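Local coordinates for protein member of s1p family of ribosomal proteins (PDB 5YH1) that binds manganese in its DHH domain and probably acts as an exonuclease on nucleic acids, at residues 110-113 and 114-118; 204-207 and 208-212; 274-277 and 278-282; 376-379 and 380-384. All coordinates share one frame; numbering follows the deposited sequence.

Contact 1 (110-113 and 114-118)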
ATOM      1  N   GLU A 110       8.092  -8.169  -7.235  1.00 27.19           N
ATOM      2  CA  GLU A 110       7.510  -6.841  -7.089  1.00 29.01           C
ATOM      3  C   GLU A 110       8.601  -5.768  -7.059  1.00 27.05           C
ATOM      4  O   GLU A 110       8.427  -4.695  -7.635  1.00 25.28           O
ATOM      5  CB  GLU A 110       6.622  -6.757  -5.838  1.00 33.15           C
ATOM      6  CG  GLU A 110       5.946  -5.400  -5.683  1.00 39.08           C
ATOM      7  CD  GLU A 110       4.825  -5.375  -4.645  1.00 44.12           C
ATOM      8  OE1 GLU A 110       4.522  -6.423  -4.035  1.00 48.32           O
ATOM      9  OE2 GLU A 110       4.234  -4.292  -4.445  1.00 49.08           O
ATOM     10  N   ASP A 111       9.729  -6.061  -6.404  1.00 25.72           N
ATOM     11  CA  ASP A 111      10.859  -5.133  -6.367  1.00 25.53           C
ATOM     12  C   ASP A 111      11.531  -4.976  -7.726  1.00 24.79           C
ATOM     13  O   ASP A 111      11.742  -3.859  -8.180  1.00 24.91           O
ATOM     14  CB  ASP A 111      11.913  -5.573  -5.339  1.00 26.20           C
ATOM     15  CG  ASP A 111      11.414  -5.464  -3.902  1.00 27.54           C
ATOM     16  OD1 ASP A 111      10.331  -4.899  -3.677  1.00 27.67           O
ATOM     17  OD2 ASP A 111      12.106  -5.960  -2.990  1.00 29.25           O
ATOM     18  N   VAL A 112      11.894  -6.085  -8.366  1.00 24.26           N
ATOM     19  CA  VAL A 112      12.622  -5.985  -9.628  1.00 24.26           C
ATOM     20  C   VAL A 112      11.741  -5.391 -10.738  1.00 23.79           C
ATOM     21  O   VAL A 112      12.217  -4.619 -11.581  1.00 22.80           O
ATOM     22  CB  VAL A 112      13.234  -7.332 -10.054  1.00 24.06           C
ATOM     23  CG1 VAL A 112      12.169  -8.310 -10.535  1.00 24.01           C
ATOM     24  CG2 VAL A 112      14.285  -7.100 -11.121  1.00 24.43           C
ATOM     25  N   LEU A 113      10.454  -5.709 -10.723  1.00 24.05           N
ATOM     26  CA  LEU A 113       9.565  -5.187 -11.773  1.00 24.83           C
ATOM     27  C   LEU A 113       9.418  -3.678 -11.635  1.00 25.52           C
ATOM     28  O   LEU A 113       9.416  -2.950 -12.623  1.00 25.14           O
ATOM     29  CB  LEU A 113       8.215  -5.911 -11.757  1.00 25.04           C
ATOM     30  CG  LEU A 113       8.332  -7.377 -12.217  1.00 24.70           C
ATOM     31  CD1 LEU A 113       7.036  -8.122 -11.970  1.00 25.63           C
ATOM     32  CD2 LEU A 113       8.731  -7.471 -13.682  1.00 24.93           C
ATOM     33  N   LYS A 114       9.338  -3.207 -10.399  1.00 26.74           N
ATOM     34  CA  LYS A 114       9.335  -1.779 -10.139  1.00 28.76           C
ATOM     35  C   LYS A 114      10.659  -1.136 -10.618  1.00 27.41           C
ATOM     36  O   LYS A 114      10.658  -0.100 -11.285  1.00 26.19           O
ATOM     37  CB  LYS A 114       9.077  -1.549  -8.647  1.00 31.02           C
ATOM     38  CG  LYS A 114       9.024  -0.099  -8.211  1.00 34.68           C
ATOM     39  CD  LYS A 114      10.325   0.336  -7.574  1.00 38.78           C
ATOM     40  CE  LYS A 114      10.241   1.762  -7.052  1.00 42.25           C
ATOM     41  NZ  LYS A 114       9.766   1.795  -5.641  1.00 44.90           N
ATOM     42  N   ASP A 115      11.782  -1.770 -10.304  1.00 25.94           N
ATOM     43  CA  ASP A 115      13.083  -1.265 -10.741  1.00 25.17           C
ATOM     44  C   ASP A 115      13.157  -1.165 -12.281  1.00 24.04           C
ATOM     45  O   ASP A 115      13.670  -0.194 -12.835  1.00 22.81           O
ATOM     46  CB  ASP A 115      14.212  -2.174 -10.201  1.00 25.83           C
ATOM     47  CG  ASP A 115      14.370  -2.084  -8.680  1.00 26.29           C
ATOM     48  OD1 ASP A 115      13.846  -1.124  -8.077  1.00 26.40           O
ATOM     49  OD2 ASP A 115      15.019  -2.976  -8.086  1.00 27.28           O
ATOM     50  N   ILE A 116      12.637  -2.170 -12.969  1.00 23.83           N
ATOM     51  CA  ILE A 116      12.653  -2.174 -14.434  1.00 24.06           C
ATOM     52  C   ILE A 116      11.723  -1.084 -15.006  1.00 24.09           C
ATOM     53  O   ILE A 116      12.097  -0.356 -15.922  1.00 24.32           O
ATOM     54  CB  ILE A 116      12.313  -3.579 -14.991  1.00 24.73           C
ATOM     55  CG1 ILE A 116      13.454  -4.545 -14.658  1.00 24.79           C
ATOM     56  CG2 ILE A 116      12.103  -3.544 -16.513  1.00 25.31           C
ATOM     57  CD1 ILE A 116      13.124  -6.012 -14.870  1.00 24.83           C
ATOM     58  N   ILE A 117      10.527  -0.941 -14.457  1.00 24.60           N
ATOM     59  CA  ILE A 117       9.595   0.083 -14.958  1.00 24.26           C
ATOM     60  C   ILE A 117      10.185   1.474 -14.748  1.00 25.43           C
ATOM     61  O   ILE A 117      10.183   2.298 -15.659  1.00 26.38           O
ATOM     62  CB  ILE A 117       8.209  -0.048 -14.292  1.00 24.48           C
ATOM     63  CG1 ILE A 117       7.536  -1.338 -14.771  1.00 24.58           C
ATOM     64  CG2 ILE A 117       7.327   1.174 -14.584  1.00 24.44           C
ATOM     65  CD1 ILE A 117       6.481  -1.884 -13.834  1.00 25.60           C
ATOM     66  N   PHE A 118      10.718   1.723 -13.558  1.00 26.59           N
ATOM     67  CA  PHE A 118      11.333   3.008 -13.240  1.00 27.44           C
ATOM     68  C   PHE A 118      12.547   3.290 -14.123  1.00 27.09           C
ATOM     69  O   PHE A 118      12.686   4.392 -14.637  1.00 26.58           O
ATOM     70  CB  PHE A 118      11.728   3.068 -11.754  1.00 29.42           C
ATOM     71  CG  PHE A 118      10.618   3.518 -10.833  1.00 33.24           C
ATOM     72  CD1 PHE A 118       9.280   3.199 -11.082  1.00 34.45           C
ATOM     73  CD2 PHE A 118      10.916   4.253  -9.689  1.00 36.65           C
ATOM     74  CE1 PHE A 118       8.273   3.619 -10.215  1.00 36.24           C
ATOM     75  CE2 PHE A 118       9.910   4.673  -8.821  1.00 38.84           C
ATOM     76  CZ  PHE A 118       8.585   4.356  -9.089  1.00 37.27           C
TER
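The amide N of D115 donates to D111 O at 3.0 Å, and the N of I116 to V112 O at 2.8 Å. I117 N to L113 O continues the helical pattern, while K114 N meets E110 O at a longer 3.3 Å, from 40° above the carbonyl plane. D115 CG sits anti to its own carbonyl carbon (chi1 -68°), which lays the carboxylate back along the preceding turn. D115 OD2 and D111 O, both acceptors, lie 3.4 Å apart, which probably costs something, but the buried carboxylate has other partners: R100 on OD1, and R61 with the Y107 hydroxyl on OD2. D111 OD2 is hydrogen-bonded to S102 OG. Replacing D115 by an alanine would probably leave R100 and R61 without their buried counter-charge and the Y107 hydroxyl without this partner. On another face V112 and I116 run side by side, V112 CG2 meeting I116 CD1 at 4.1 Å. These branched apolar residues suit a surface that packs on helix 145-152. K114, bent at its second and fourth torsions, carries its CE over the rim of one face of the F118 ring, 3.4 Å above the plane. The arrangement is that of a beta-alpha-beta crossover of the DHH domain, where helix 109-126 links parallel strands 97-102 and 132-136, with D115 tied to sheet arginines and V112 and I116 against helix 145-152.

Contact 2 (204-207 and 208-212)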
ATOM      1  N   THR A 204      31.341  -2.366   3.632  1.00 24.17           N
ATOM      2  CA  THR A 204      32.238  -1.308   4.098  1.00 24.70           C
ATOM      3  C   THR A 204      33.602  -1.434   3.417  1.00 24.34           C
ATOM      4  O   THR A 204      34.154  -0.436   2.962  1.00 24.14           O
ATOM      5  CB  THR A 204      32.388  -1.318   5.633  1.00 24.73           C
ATOM      6  OG1 THR A 204      31.126  -1.017   6.240  1.00 23.98           O
ATOM      7  CG2 THR A 204      33.409  -0.295   6.086  1.00 24.66           C
ATOM      8  N   GLU A 205      34.123  -2.655   3.292  1.00 25.00           N
ATOM      9  CA  GLU A 205      35.413  -2.842   2.603  1.00 25.66           C
ATOM     10  C   GLU A 205      35.279  -2.475   1.119  1.00 27.09           C
ATOM     11  O   GLU A 205      36.102  -1.719   0.591  1.00 27.88           O
ATOM     12  CB  GLU A 205      35.959  -4.257   2.772  1.00 25.24           C
ATOM     13  CG  GLU A 205      36.194  -4.688   4.220  1.00 26.01           C
ATOM     14  CD  GLU A 205      37.348  -3.971   4.936  1.00 26.48           C
ATOM     15  OE1 GLU A 205      38.050  -3.133   4.334  1.00 27.07           O
ATOM     16  OE2 GLU A 205      37.564  -4.252   6.133  1.00 25.59           O
ATOM     17  N   VAL A 206      34.219  -2.941   0.455  1.00 26.77           N
ATOM     18  CA  VAL A 206      33.990  -2.529  -0.937  1.00 25.63           C
ATOM     19  C   VAL A 206      33.939  -1.012  -1.030  1.00 25.82           C
ATOM     20  O   VAL A 206      34.561  -0.416  -1.928  1.00 26.67           O
ATOM     21  CB  VAL A 206      32.719  -3.137  -1.563  1.00 25.74           C
ATOM     22  CG1 VAL A 206      32.461  -2.527  -2.937  1.00 25.73           C
ATOM     23  CG2 VAL A 206      32.848  -4.645  -1.692  1.00 25.31           C
ATOM     24  N   ALA A 207      33.223  -0.382  -0.102  1.00 25.87           N
ATOM     25  CA  ALA A 207      33.102   1.077  -0.105  1.00 26.25           C
ATOM     26  C   ALA A 207      34.460   1.780  -0.025  1.00 27.08           C
ATOM     27  O   ALA A 207      34.661   2.817  -0.651  1.00 28.00           O
ATOM     28  CB  ALA A 207      32.205   1.547   1.031  1.00 26.25           C
ATOM     29  N   ARG A 208      35.380   1.220   0.753  1.00 28.49           N
ATOM     30  CA  ARG A 208      36.730   1.778   0.872  1.00 28.98           C
ATOM     31  C   ARG A 208      37.481   1.710  -0.465  1.00 29.37           C
ATOM     32  O   ARG A 208      38.214   2.638  -0.809  1.00 31.82           O
ATOM     33  CB  ARG A 208      37.524   1.061   1.976  1.00 28.96           C
ATOM     34  CG  ARG A 208      37.011   1.338   3.385  1.00 29.26           C
ATOM     35  CD  ARG A 208      37.735   0.517   4.449  1.00 29.95           C
ATOM     36  NE  ARG A 208      39.184   0.708   4.349  1.00 29.74           N
ATOM     37  CZ  ARG A 208      40.036  -0.131   3.754  1.00 29.70           C
ATOM     38  NH1 ARG A 208      39.639  -1.283   3.230  1.00 29.99           N
ATOM     39  NH2 ARG A 208      41.315   0.189   3.695  1.00 30.29           N
ATOM     40  N   TYR A 209      37.293   0.628  -1.219  1.00 28.72           N
ATOM     41  CA  TYR A 209      37.865   0.537  -2.561  1.00 29.32           C
ATOM     42  C   TYR A 209      37.192   1.491  -3.551  1.00 30.48           C
ATOM     43  O   TYR A 209      37.851   2.037  -4.435  1.00 29.68           O
ATOM     44  CB  TYR A 209      37.814  -0.894  -3.086  1.00 30.29           C
ATOM     45  CG  TYR A 209      38.850  -1.794  -2.454  1.00 31.90           C
ATOM     46  CD1 TYR A 209      38.647  -2.333  -1.193  1.00 32.34           C
ATOM     47  CD2 TYR A 209      40.038  -2.104  -3.110  1.00 31.70           C
ATOM     48  CE1 TYR A 209      39.577  -3.165  -0.603  1.00 32.08           C
ATOM     49  CE2 TYR A 209      40.978  -2.937  -2.524  1.00 32.48           C
ATOM     50  CZ  TYR A 209      40.743  -3.457  -1.262  1.00 32.58           C
ATOM     51  OH  TYR A 209      41.662  -4.282  -0.652  1.00 31.85           O
ATOM     52  N   ILE A 210      35.885   1.703  -3.403  1.00 30.06           N
ATOM     53  CA  ILE A 210      35.182   2.651  -4.259  1.00 29.42           C
ATOM     54  C   ILE A 210      35.709   4.055  -4.016  1.00 30.66           C
ATOM     55  O   ILE A 210      35.982   4.780  -4.968  1.00 29.98           O
ATOM     56  CB  ILE A 210      33.650   2.618  -4.032  1.00 29.21           C
ATOM     57  CG1 ILE A 210      33.074   1.308  -4.564  1.00 28.80           C
ATOM     58  CG2 ILE A 210      32.973   3.796  -4.721  1.00 29.89           C
ATOM     59  CD1 ILE A 210      31.709   0.970  -4.012  1.00 29.43           C
ATOM     60  N   ASN A 211      35.836   4.435  -2.746  1.00 30.98           N
ATOM     61  CA  ASN A 211      36.222   5.795  -2.387  1.00 31.94           C
ATOM     62  C   ASN A 211      37.029   5.828  -1.082  1.00 32.56           C
ATOM     63  O   ASN A 211      36.468   6.016  -0.003  1.00 32.21           O
ATOM     64  CB  ASN A 211      34.974   6.683  -2.278  1.00 31.87           C
ATOM     65  CG  ASN A 211      35.312   8.147  -2.099  1.00 32.20           C
ATOM     66  OD1 ASN A 211      36.478   8.521  -2.018  1.00 34.01           O
ATOM     67  ND2 ASN A 211      34.293   8.983  -2.034  1.00 32.16           N
ATOM     68  N   PRO A 212      38.361   5.663  -1.178  1.00 33.93           N
ATOM     69  CA  PRO A 212      39.185   5.625   0.039  1.00 34.30           C
ATOM     70  C   PRO A 212      39.018   6.816   0.992  1.00 34.16           C
ATOM     71  O   PRO A 212      39.250   6.663   2.178  1.00 33.85           O
ATOM     72  CB  PRO A 212      40.617   5.539  -0.513  1.00 33.23           C
ATOM     73  CG  PRO A 212      40.462   4.856  -1.830  1.00 33.66           C
ATOM     74  CD  PRO A 212      39.157   5.374  -2.387  1.00 33.53           C
TER
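E205 and R208, one turn apart, form a buried salt bridge, OE1 to NH1 at 2.7 Å. The flat groups are turned 79° against each other, and the weak hydrogen bond is bent to 122° at the proton. E205 folds at its second torsion (chi2 -69°), bringing the carboxylate alongside the guanidinium. Each has further partners: Y239 OH and L28 N hold E205 OE2, while R208 binds E215 through NE and the carbonyls of V25 and G26 through NH2 and NH1. Arginine suits the site because its N-H groups can reach two glutamates and two carbonyls at once.

Main-chain bonds follow the helix, the last from N211 N to A207 O at 2.9 Å. E205 O also lies at the edge of the Y209 ring, in its plane, 3.2 Å from CD1.

Apolar packing joins V206 CG1 to I210 CD1 at 3.7 Å, the two chains crossing obliquely where they face L75 of helix 66-86. A207, small, fits close to A78.

N211 is the first residue past the helix; its ND2 donates to A78 O. This is the C-terminal end of helix 199-210, packed against helices 32-53 and 66-86 in the DHH domain.

Contact 3 (274-277 and 278-282)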
ATOM      1  N   GLY A 274      18.000  10.684   5.877  1.00 26.80           N
ATOM      2  CA  GLY A 274      17.819  11.812   6.779  1.00 26.09           C
ATOM      3  C   GLY A 274      17.728  11.365   8.218  1.00 25.53           C
ATOM      4  O   GLY A 274      17.873  12.181   9.132  1.00 26.52           O
ATOM      5  N   ILE A 275      17.479  10.068   8.419  1.00 24.85           N
ATOM      6  CA  ILE A 275      17.370   9.482   9.754  1.00 23.99           C
ATOM      7  C   ILE A 275      18.439   8.406   9.973  1.00 24.16           C
ATOM      8  O   ILE A 275      19.168   8.450  10.961  1.00 23.50           O
ATOM      9  CB  ILE A 275      15.976   8.869   9.996  1.00 23.95           C
ATOM     10  CG1 ILE A 275      14.880   9.865   9.580  1.00 24.49           C
ATOM     11  CG2 ILE A 275      15.808   8.482  11.461  1.00 23.54           C
ATOM     12  CD1 ILE A 275      13.466   9.345   9.733  1.00 24.88           C
ATOM     13  N   ILE A 276      18.514   7.438   9.066  1.00 24.30           N
ATOM     14  CA  ILE A 276      19.425   6.300   9.227  1.00 25.47           C
ATOM     15  C   ILE A 276      20.897   6.738   9.399  1.00 25.96           C
ATOM     16  O   ILE A 276      21.617   6.169  10.214  1.00 26.07           O
ATOM     17  CB  ILE A 276      19.255   5.273   8.070  1.00 25.45           C
ATOM     18  CG1 ILE A 276      20.037   3.986   8.337  1.00 25.81           C
ATOM     19  CG2 ILE A 276      19.681   5.856   6.732  1.00 25.75           C
ATOM     20  CD1 ILE A 276      19.525   3.177   9.501  1.00 26.70           C
ATOM     21  N   GLU A 277      21.326   7.756   8.653  1.00 27.58           N
ATOM     22  CA  GLU A 277      22.699   8.259   8.740  1.00 29.22           C
ATOM     23  C   GLU A 277      23.028   8.794  10.136  1.00 30.00           C
ATOM     24  O   GLU A 277      24.175   8.689  10.591  1.00 28.06           O
ATOM     25  CB  GLU A 277      22.963   9.384   7.730  1.00 30.40           C
ATOM     26  CG  GLU A 277      22.766   9.007   6.271  1.00 32.02           C
ATOM     27  CD  GLU A 277      21.347   9.240   5.771  1.00 32.50           C
ATOM     28  OE1 GLU A 277      20.440   9.512   6.584  1.00 31.31           O
ATOM     29  OE2 GLU A 277      21.135   9.133   4.550  1.00 34.38           O
ATOM     30  N   GLU A 278      22.028   9.386  10.788  1.00 29.59           N
ATOM     31  CA  GLU A 278      22.193   9.940  12.125  1.00 29.90           C
ATOM     32  C   GLU A 278      22.302   8.828  13.144  1.00 29.19           C
ATOM     33  O   GLU A 278      23.146   8.874  14.043  1.00 30.74           O
ATOM     34  CB  GLU A 278      21.015  10.847  12.492  1.00 31.46           C
ATOM     35  CG  GLU A 278      20.761  12.002  11.530  1.00 32.62           C
ATOM     36  CD  GLU A 278      21.898  12.998  11.475  1.00 34.01           C
ATOM     37  OE1 GLU A 278      22.840  12.913  12.288  1.00 36.14           O
ATOM     38  OE2 GLU A 278      21.849  13.888  10.611  1.00 37.09           O
ATOM     39  N   ILE A 279      21.457   7.818  12.997  1.00 27.61           N
ATOM     40  CA  ILE A 279      21.481   6.671  13.891  1.00 27.51           C
ATOM     41  C   ILE A 279      22.811   5.911  13.760  1.00 27.37           C
ATOM     42  O   ILE A 279      23.361   5.446  14.760  1.00 27.52           O
ATOM     43  CB  ILE A 279      20.287   5.746  13.620  1.00 27.68           C
ATOM     44  CG1 ILE A 279      18.978   6.475  13.960  1.00 28.93           C
ATOM     45  CG2 ILE A 279      20.391   4.457  14.431  1.00 27.50           C
ATOM     46  CD1 ILE A 279      17.745   5.808  13.380  1.00 29.39           C
ATOM     47  N   LEU A 280      23.332   5.817  12.535  1.00 26.35           N
ATOM     48  CA  LEU A 280      24.578   5.093  12.267  1.00 26.66           C
ATOM     49  C   LEU A 280      25.851   5.885  12.596  1.00 28.07           C
ATOM     50  O   LEU A 280      26.961   5.351  12.455  1.00 28.15           O
ATOM     51  CB  LEU A 280      24.635   4.678  10.796  1.00 25.73           C
ATOM     52  CG  LEU A 280      23.708   3.548  10.382  1.00 25.28           C
ATOM     53  CD1 LEU A 280      23.790   3.385   8.877  1.00 25.29           C
ATOM     54  CD2 LEU A 280      24.041   2.243  11.098  1.00 24.75           C
ATOM     55  N   LEU A 281      25.679   7.148  12.996  1.00 29.02           N
ATOM     56  CA  LEU A 281      26.759   8.042  13.404  1.00 30.29           C
ATOM     57  C   LEU A 281      27.728   8.321  12.261  1.00 31.55           C
ATOM     58  O   LEU A 281      28.926   8.182  12.429  1.00 30.18           O
ATOM     59  CB  LEU A 281      27.511   7.490  14.632  1.00 30.98           C
ATOM     60  CG  LEU A 281      28.362   8.507  15.424  1.00 31.35           C
ATOM     61  CD1 LEU A 281      27.492   9.319  16.355  1.00 30.98           C
ATOM     62  CD2 LEU A 281      29.455   7.826  16.234  1.00 32.94           C
ATOM     63  N   ILE A 282      27.219   8.698  11.090  1.00 32.35           N
ATOM     64  CA  ILE A 282      28.119   9.041   9.984  1.00 33.98           C
ATOM     65  C   ILE A 282      28.058  10.497   9.580  1.00 33.52           C
ATOM     66  O   ILE A 282      28.704  10.897   8.619  1.00 37.40           O
ATOM     67  CB  ILE A 282      27.926   8.144   8.745  1.00 35.62           C
ATOM     68  CG1 ILE A 282      26.558   8.360   8.105  1.00 36.86           C
ATOM     69  CG2 ILE A 282      28.116   6.680   9.118  1.00 35.92           C
ATOM     70  CD1 ILE A 282      26.476   7.802   6.700  1.00 38.17           C
TER
HETATM   71  O   HOH W   1      19.545  14.320   9.455  1.00 35.97           O
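E277 and I282 meet across the end of a short helix, their side chains lying obliquely, with E277 CB 3.8 Å from I282 CG1. The bend of E277 at its second torsion (chi2 90°) turns the carboxylate back on the chain, where OE1 takes the N-H of G274 at 2.8 Å, on the syn side and 16° out of the carboxylate plane. With an alanine here, lacking the carboxylate and CG, the G274 N-H would probably be left without this acceptor and I282 CD1 would face a gap. G274 tolerates its positive phi because it has no side chain.

E278 is folded too (chi2 -64°), which swings OE2 back to a water that donates to it and to G274 O, while OE1 is held by T283 OG1. I275 CG2 lies beside I279 CD1 at 3.8 Å, and I276 CG1, anti to its backbone N, beside L280 CD1 at the same distance. Such apolar chains suit the packing of I276, I279 and L280 on I260 of helix 250-267.

At the end, L281 has positive phi, I282 N binds E277 O at 3.1 Å almost straight, and L281 N returns to E278 O. With I282 against E277 CB, this is a Schellman motif closing helix 276-279.

Contact 4 (376-379 and 380-384)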
ATOM      1  N   VAL A 376      11.523 -20.838  13.221  1.00 28.09           N
ATOM      2  CA  VAL A 376      12.305 -21.801  13.983  1.00 28.91           C
ATOM      3  C   VAL A 376      13.631 -21.174  14.379  1.00 29.55           C
ATOM      4  O   VAL A 376      14.318 -20.595  13.544  1.00 28.72           O
ATOM      5  CB  VAL A 376      12.594 -23.071  13.165  1.00 28.98           C
ATOM      6  CG1 VAL A 376      13.411 -24.068  13.989  1.00 29.76           C
ATOM      7  CG2 VAL A 376      11.295 -23.712  12.693  1.00 29.06           C
ATOM      8  N   ARG A 377      13.978 -21.280  15.656  1.00 30.47           N
ATOM      9  CA  ARG A 377      15.277 -20.819  16.147  1.00 30.51           C
ATOM     10  C   ARG A 377      15.922 -21.883  17.011  1.00 28.86           C
ATOM     11  O   ARG A 377      15.288 -22.434  17.902  1.00 27.94           O
ATOM     12  CB  ARG A 377      15.120 -19.513  16.909  1.00 32.82           C
ATOM     13  CG  ARG A 377      14.927 -18.345  15.968  1.00 35.69           C
ATOM     14  CD  ARG A 377      14.387 -17.125  16.665  1.00 38.61           C
ATOM     15  NE  ARG A 377      14.998 -15.916  16.122  1.00 44.69           N
ATOM     16  CZ  ARG A 377      14.480 -15.136  15.177  1.00 50.07           C
ATOM     17  NH1 ARG A 377      13.312 -15.410  14.620  1.00 55.29           N
ATOM     18  NH2 ARG A 377      15.142 -14.055  14.787  1.00 54.96           N
ATOM     19  N   ALA A 378      17.180 -22.181  16.703  1.00 29.78           N
ATOM     20  CA  ALA A 378      17.965 -23.205  17.377  1.00 29.90           C
ATOM     21  C   ALA A 378      19.190 -22.559  18.010  1.00 30.04           C
ATOM     22  O   ALA A 378      19.928 -21.852  17.341  1.00 28.65           O
ATOM     23  CB  ALA A 378      18.401 -24.257  16.375  1.00 31.40           C
ATOM     24  N   SER A 379      19.398 -22.780  19.303  1.00 29.72           N
ATOM     25  CA  SER A 379      20.631 -22.331  19.959  1.00 29.82           C
ATOM     26  C   SER A 379      21.846 -23.116  19.455  1.00 30.08           C
ATOM     27  O   SER A 379      21.708 -24.190  18.857  1.00 28.33           O
ATOM     28  CB  SER A 379      20.521 -22.518  21.467  1.00 28.58           C
ATOM     29  OG  SER A 379      20.439 -23.895  21.771  1.00 27.57           O
ATOM     30  N   ASP A 380      23.035 -22.576  19.711  1.00 31.78           N
ATOM     31  CA  ASP A 380      24.295 -23.245  19.355  1.00 31.68           C
ATOM     32  C   ASP A 380      24.349 -24.662  19.893  1.00 30.13           C
ATOM     33  O   ASP A 380      24.850 -25.554  19.224  1.00 30.18           O
ATOM     34  CB  ASP A 380      25.487 -22.454  19.874  1.00 33.68           C
ATOM     35  CG  ASP A 380      25.655 -21.140  19.158  1.00 35.28           C
ATOM     36  OD1 ASP A 380      25.111 -20.991  18.042  1.00 36.38           O
ATOM     37  OD2 ASP A 380      26.327 -20.252  19.706  1.00 37.82           O
ATOM     38  N   GLY A 381      23.799 -24.863  21.084  1.00 28.95           N
ATOM     39  CA  GLY A 381      23.682 -26.192  21.683  1.00 28.29           C
ATOM     40  C   GLY A 381      23.023 -27.254  20.816  1.00 29.50           C
ATOM     41  O   GLY A 381      23.294 -28.449  20.989  1.00 28.16           O
HETATM   42  N   MSE A 382      22.156 -26.836  19.891  1.00 28.94           N
HETATM   43  CA  MSE A 382      21.478 -27.783  18.993  1.00 29.07           C
HETATM   44  C   MSE A 382      22.450 -28.419  18.012  1.00 29.38           C
HETATM   45  O   MSE A 382      22.185 -29.494  17.475  1.00 28.36           O
HETATM   46  CB  MSE A 382      20.349 -27.083  18.229  1.00 29.78           C
HETATM   47  CG  MSE A 382      19.267 -26.483  19.126  1.00 28.41           C
HETATM   48 SE   MSE A 382      18.240 -27.923  19.961  1.00 34.11          SE
HETATM   49  CE  MSE A 382      17.642 -28.873  18.328  1.00 30.73           C
ATOM     50  N   ALA A 383      23.586 -27.775  17.760  1.00 30.63           N
ATOM     51  CA  ALA A 383      24.623 -28.379  16.913  1.00 32.43           C
ATOM     52  C   ALA A 383      25.062 -29.764  17.432  1.00 34.06           C
ATOM     53  O   ALA A 383      25.366 -30.646  16.646  1.00 35.73           O
ATOM     54  CB  ALA A 383      25.823 -27.450  16.795  1.00 31.94           C
ATOM     55  N   LYS A 384      25.050 -29.953  18.752  1.00 35.95           N
ATOM     56  CA  LYS A 384      25.395 -31.236  19.378  1.00 38.14           C
ATOM     57  C   LYS A 384      24.458 -32.379  18.982  1.00 38.06           C
ATOM     58  O   LYS A 384      24.752 -33.547  19.243  1.00 38.64           O
ATOM     59  CB  LYS A 384      25.410 -31.095  20.910  1.00 39.82           C
ATOM     60  CG  LYS A 384      26.466 -30.116  21.422  1.00 42.54           C
ATOM     61  CD  LYS A 384      26.545 -30.091  22.945  1.00 45.16           C
ATOM     62  CE  LYS A 384      25.634 -29.049  23.603  1.00 46.75           C
ATOM     63  NZ  LYS A 384      26.394 -28.029  24.391  1.00 45.83           N
TER
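A378, the last residue of its strand, presses its CB against the side chain of M382, a selenomethionine, 3.6 Å from CG and 3.9 Å from CB. A methyl group suits this place, where the chain turns back and the longer side chain must lie against the strand end. The selenomethionine starts with CG anti to its carbonyl carbon and then bends at its second and third torsions (chi2 -70°), which carries the selenium end away from A378 and toward P363 and F387.

S379 follows and makes the turn. Its carbonyl O accepts the N-H of M382 at 2.9 Å; the donor stands about 50° above the carbonyl plane, and with D380 and G381 both at helical angles in the middle this is a type I beta turn. The same oxygen lies 3.3 Å from M382 CB, a snug approach beside the hydrogen bond. S379 OG stands between its backbone N and carbonyl carbon (chi1 65°) and does not serve the turn: its hydrogen bonds go to S362 O and I364 N, where a small hydroxyl can fasten the turn to the loop at S362 and to the start of strand 364-369 at I364. Further bonds of the same three-residue spacing, A383 N to D380 O and K384 N to G381 O, carry the winding on, while D380 N is held by E360 OE2.

Strand 373-378 lies between the antiparallel strands 364-369 and 413-417 of the mixed sheet; the turn follows its end and leads on toward helix 389-399.

Contacts 2 and 3 lie closest, nearest atoms about 9 Å apart, and both pack on helix 66-86, whose first turn carries the manganese ligand D67: the side chain of T204 is about 8 Å and that of L280 about 10 Å from that of D67. Contact 1, its centre about 27 Å from those of contacts 2 and 3, flanks the parallel sheet, its D111 side chain about 12 Å from that of the ligand D137. In the trimer I116 packs on I275 of the second subunit; I275 also packs on Y154 of the third. The centre of contact 4 lies about 34 to 38 Å from those of the others, in the separate mixed sheet away from the metal.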